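Side-chain contacts in CRISPR-associated protein CasA/Cse1 (Thermus thermophilus, PDB 4AN8), which probably takes part in selecting foreign DNA as a subunit of the Cascade ribonucleoprotein complex in CRISPR adaptive immunity: residues P20-G24 / G25-E29; A62-H65 / R66-G70. All coordinates share one frame; numbering follows the deposited sequence.

Contact 1 (P20-G24 / G25-E29); sequences PVLKG and GRVVE
L22 and V27 face each other across a tight beta hairpin, in which strands 19-23 and 26-30 run antiparallel through a type I' turn from K23 to R26. Positive phi at both G24 and G25 is consistent with this turn. Two pairs of backbone bonds fix the register: V21 with V28 and K23 with R26, the tightest from K23 N to R26 O at 2.8 Å. Side chains therefore alternate between two faces, P20, L22, V27 and E29 on one, V21, K23, R26 and V28 on the other.

The L22 side chain leans toward the partner strand at its G25-R26 end. CB and CG only carry it across: CG stands anti to the backbone N (chi1 -158°), and a chi2 of 53° swings CD1 inward. CD1 makes the close contacts, 3.7 Å from G25 C and 3.9 Å from V27 CG2, while CD2 points away from the partner strand. The other branch of V27 reaches the ring of P20, with CG1 4.0 Å from P20 CB. On the opposite face V28 CG2 meets V21 CG2 at 3.9 Å, the two side chains meeting at a slant. K23 CB also lies against V28 CG2, and the extended rest of its chain leads away.

Beyond the hairpin, strand 44-45 flanks strand 19-23, with V21 on I45 and L22 on R44, and R159 of helix 154-167 touches P20.

K23 O receives R26 N from above its carbonyl plane, 59° out of it, while R26 CG packs 3.4 Å from K23 O.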
loop_
_atom_site.group_PDB
_atom_site.type_symbol
_atom_site.label_atom_id
_atom_site.label_comp_id
_atom_site.label_asym_id
_atom_site.label_seq_id
_atom_site.Cartn_x
_atom_site.Cartn_y
_atom_site.Cartn_z
ATOM N N PRO A 20 1.883 8.121 15.605
ATOM C CA PRO A 20 1.142 9.373 15.425
ATOM C C PRO A 20 -0.324 9.133 15.076
ATOM O O PRO A 20 -0.609 8.605 13.992
ATOM C CB PRO A 20 1.855 10.045 14.242
ATOM C CG PRO A 20 2.817 9.005 13.689
ATOM C CD PRO A 20 2.572 7.704 14.379
ATOM N N VAL A 21 -1.239 9.529 15.962
ATOM C CA VAL A 21 -2.666 9.371 15.692
ATOM C C VAL A 21 -3.420 10.703 15.807
ATOM O O VAL A 21 -3.067 11.559 16.612
ATOM C CB VAL A 21 -3.320 8.340 16.675
ATOM C CG1 VAL A 21 -2.835 6.915 16.405
ATOM C CG2 VAL A 21 -3.018 8.734 18.113
ATOM N N LEU A 22 -4.469 10.867 15.017
ATOM C CA LEU A 22 -5.285 12.068 15.093
ATOM C C LEU A 22 -6.293 11.930 16.230
ATOM O O LEU A 22 -7.052 10.955 16.302
ATOM C CB LEU A 22 -5.989 12.297 13.759
ATOM C CG LEU A 22 -6.499 13.681 13.366
ATOM C CD1 LEU A 22 -5.414 14.729 13.463
ATOM C CD2 LEU A 22 -7.048 13.612 11.945
ATOM N N LYS A 23 -6.280 12.886 17.150
ATOM C CA LYS A 23 -7.206 12.867 18.273
ATOM C C LYS A 23 -7.748 14.263 18.517
ATOM O O LYS A 23 -6.983 15.192 18.764
ATOM C CB LYS A 23 -6.513 12.370 19.529
ATOM C CG LYS A 23 -7.453 12.261 20.705
ATOM C CD LYS A 23 -6.776 11.657 21.917
ATOM C CE LYS A 23 -7.824 11.268 22.962
ATOM N NZ LYS A 23 -7.225 11.116 24.326
ATOM N N GLY A 24 -9.066 14.417 18.448
ATOM C CA GLY A 24 -9.682 15.722 18.603
ATOM C C GLY A 24 -9.060 16.751 17.679
ATOM O O GLY A 24 -8.856 17.895 18.068
ATOM N N GLY A 25 -8.732 16.341 16.458
ATOM C CA GLY A 25 -8.182 17.256 15.467
ATOM C C GLY A 25 -6.693 17.554 15.564
ATOM O O GLY A 25 -6.150 18.278 14.728
ATOM N N ARG A 26 -6.018 17.014 16.575
ATOM C CA ARG A 26 -4.571 17.220 16.690
ATOM C C ARG A 26 -3.781 15.899 16.721
ATOM O O ARG A 26 -4.292 14.850 17.154
ATOM C CB ARG A 26 -4.221 18.100 17.894
ATOM C CG ARG A 26 -4.637 17.542 19.235
ATOM C CD ARG A 26 -4.166 18.454 20.367
ATOM N NE ARG A 26 -2.715 18.680 20.336
ATOM C CZ ARG A 26 -1.844 18.101 21.160
ATOM N NH1 ARG A 26 -2.268 17.261 22.099
ATOM N NH2 ARG A 26 -0.546 18.365 21.050
ATOM N N VAL A 27 -2.537 15.956 16.243
ATOM C CA VAL A 27 -1.693 14.772 16.209
ATOM C C VAL A 27 -0.970 14.543 17.529
ATOM O O VAL A 27 -0.215 15.379 17.991
ATOM C CB VAL A 27 -0.705 14.816 15.038
ATOM C CG1 VAL A 27 0.261 13.642 15.099
ATOM C CG2 VAL A 27 -1.482 14.805 13.725
ATOM N N VAL A 28 -1.227 13.408 18.150
ATOM C CA VAL A 28 -0.511 13.051 19.366
ATOM C C VAL A 28 0.199 11.731 19.103
ATOM O O VAL A 28 -0.039 11.101 18.089
ATOM C CB VAL A 28 -1.445 12.918 20.593
ATOM C CG1 VAL A 28 -2.017 14.256 20.952
ATOM C CG2 VAL A 28 -2.575 11.961 20.298
ATOM N N GLU A 29 1.084 11.327 19.999
ATOM C CA GLU A 29 1.773 10.062 19.819
ATOM C C GLU A 29 1.507 9.157 21.006
ATOM O O GLU A 29 1.530 9.594 22.166
ATOM C CB GLU A 29 3.271 10.265 19.532
ATOM C CG GLU A 29 3.522 10.955 18.181
ATOM C CD GLU A 29 5.001 11.045 17.784
ATOM O OE1 GLU A 29 5.859 10.515 18.514
ATOM O OE2 GLU A 29 5.310 11.649 16.734
#

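Contact 2 (A62-H65 / R66-G70); sequences AVLH and RALSG
The shortest polar bond here runs from H65 ND1 to G70 O, 2.7 Å long with an N-H...O angle of 162°, and the oxygen lies at the edge of the imidazole, 10° from its plane. H65 CA adds a weaker CA-H...O contact to G70 O at 3.3 Å. A chi1 of -78° sets CG anti to the carbonyl carbon, and the turn about CB-CG then brings ND1 toward G70 O; this bond and the stacking of the ring on Y210 would together restrain the ring's rotation.

The loop is brought back to H65 by a Schellman motif closing helix 50-67. S69, with positive phi, is its C' residue: G70 N bonds to H65 O at 3.2 Å, on a lone pair in the carbonyl plane, and S69 N makes a weak bond to R66 O. H65 is thus held to G70 by backbone and ring alike. One turn earlier the helix is regular, A67 N meeting V63 O at 2.8 Å and L68 N meeting L64 O at 2.9 Å. L64 and L68 run side by side, CD2 of L64 3.9 Å from CD1 of L68.

R66 bends away, its guanidinium forming a salt bridge with E220 and hydrogen bonds to the hydroxyl of Y210 and the carbonyl oxygen of P212. Around the helix end, L64, A67 and L68 pack on helix 88-98, V63 and L64 on L36 of helix 32-37, and H65 on helix 241-245.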
loop_
_atom_site.group_PDB
_atom_site.type_symbol
_atom_site.label_atom_id
_atom_site.label_comp_id
_atom_site.label_asym_id
_atom_site.label_seq_id
_atom_site.Cartn_x
_atom_site.Cartn_y
_atom_site.Cartn_z
ATOM N N ALA A 62 -0.692 -7.461 13.699
ATOM C CA ALA A 62 0.081 -8.616 14.130
ATOM C C ALA A 62 -0.203 -8.855 15.603
ATOM O O ALA A 62 -0.552 -9.962 15.998
ATOM C CB ALA A 62 1.588 -8.381 13.915
ATOM N N VAL A 63 -0.066 -7.803 16.411
ATOM C CA VAL A 63 -0.328 -7.929 17.830
ATOM C C VAL A 63 -1.761 -8.418 18.117
ATOM O O VAL A 63 -1.955 -9.321 18.927
ATOM C CB VAL A 63 -0.047 -6.624 18.602
ATOM C CG1 VAL A 63 -0.453 -6.803 20.038
ATOM C CG2 VAL A 63 1.452 -6.263 18.520
ATOM N N LEU A 64 -2.752 -7.824 17.456
ATOM C CA LEU A 64 -4.150 -8.209 17.659
ATOM C C LEU A 64 -4.416 -9.665 17.331
ATOM O O LEU A 64 -5.046 -10.375 18.114
ATOM C CB LEU A 64 -5.097 -7.341 16.826
ATOM C CG LEU A 64 -5.336 -5.934 17.373
ATOM C CD1 LEU A 64 -5.952 -4.991 16.334
ATOM C CD2 LEU A 64 -6.183 -6.011 18.675
ATOM N N HIS A 65 -3.956 -10.110 16.165
ATOM C CA HIS A 65 -4.169 -11.485 15.755
ATOM C C HIS A 65 -3.602 -12.485 16.762
ATOM O O HIS A 65 -4.204 -13.514 17.019
ATOM C CB HIS A 65 -3.554 -11.747 14.391
ATOM C CG HIS A 65 -4.369 -11.231 13.249
ATOM N ND1 HIS A 65 -5.743 -11.342 13.208
ATOM C CD2 HIS A 65 -3.997 -10.605 12.102
ATOM C CE1 HIS A 65 -6.184 -10.837 12.065
ATOM N NE2 HIS A 65 -5.148 -10.390 11.377
ATOM N N ARG A 66 -2.433 -12.198 17.310
ATOM C CA ARG A 66 -1.813 -13.136 18.214
ATOM C C ARG A 66 -2.474 -13.046 19.586
ATOM O O ARG A 66 -2.820 -14.058 20.174
ATOM C CB ARG A 66 -0.306 -12.877 18.302
ATOM C CG ARG A 66 0.393 -13.003 16.967
ATOM C CD ARG A 66 0.187 -14.407 16.403
ATOM N NE ARG A 66 0.923 -15.406 17.178
ATOM C CZ ARG A 66 0.948 -16.697 16.870
ATOM N NH1 ARG A 66 0.272 -17.132 15.807
ATOM N NH2 ARG A 66 1.647 -17.544 17.624
ATOM N N ALA A 67 -2.664 -11.825 20.080
ATOM C CA ALA A 67 -3.264 -11.634 21.393
ATOM C C ALA A 67 -4.677 -12.188 21.467
ATOM O O ALA A 67 -5.058 -12.733 22.488
ATOM C CB ALA A 67 -3.245 -10.186 21.794
ATOM N N LEU A 68 -5.446 -12.061 20.390
ATOM C CA LEU A 68 -6.834 -12.534 20.373
ATOM C C LEU A 68 -6.941 -13.922 19.741
ATOM O O LEU A 68 -8.013 -14.511 19.691
ATOM C CB LEU A 68 -7.744 -11.550 19.628
ATOM C CG LEU A 68 -7.683 -10.115 20.165
ATOM C CD1 LEU A 68 -8.474 -9.151 19.306
ATOM C CD2 LEU A 68 -8.173 -10.078 21.606
ATOM N N SER A 69 -5.829 -14.424 19.231
ATOM C CA SER A 69 -5.818 -15.747 18.651
ATOM C C SER A 69 -6.947 -15.897 17.630
ATOM O O SER A 69 -7.620 -16.918 17.573
ATOM C CB SER A 69 -5.947 -16.776 19.769
ATOM O OG SER A 69 -5.463 -18.021 19.337
ATOM N N GLY A 70 -7.146 -14.858 16.826
ATOM C CA GLY A 70 -8.267 -14.770 15.890
ATOM C C GLY A 70 -8.186 -13.443 15.143
ATOM O O GLY A 70 -7.098 -12.902 14.984
#

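In the fold
Both contacts are local, each joining neighbouring residues in the N-terminal part of the chain, but they differ in depth and chemistry. Contact 1 is a surface hairpin: only P20 and V21 of its ten residues are buried. Contact 2 is partly buried, with A62 to H65 and G70 buried. Two glycines with positive phi turn the chain in contact 1, where paired strand bonds do the joining and side chains add apolar packing. In contact 2 a serine with positive phi ends a helix, and a histidine ring supplies a polar side-chain bond. The two share no secondary-structure element; the nearest atoms of contact 1 and contact 2 are about 12 Å apart.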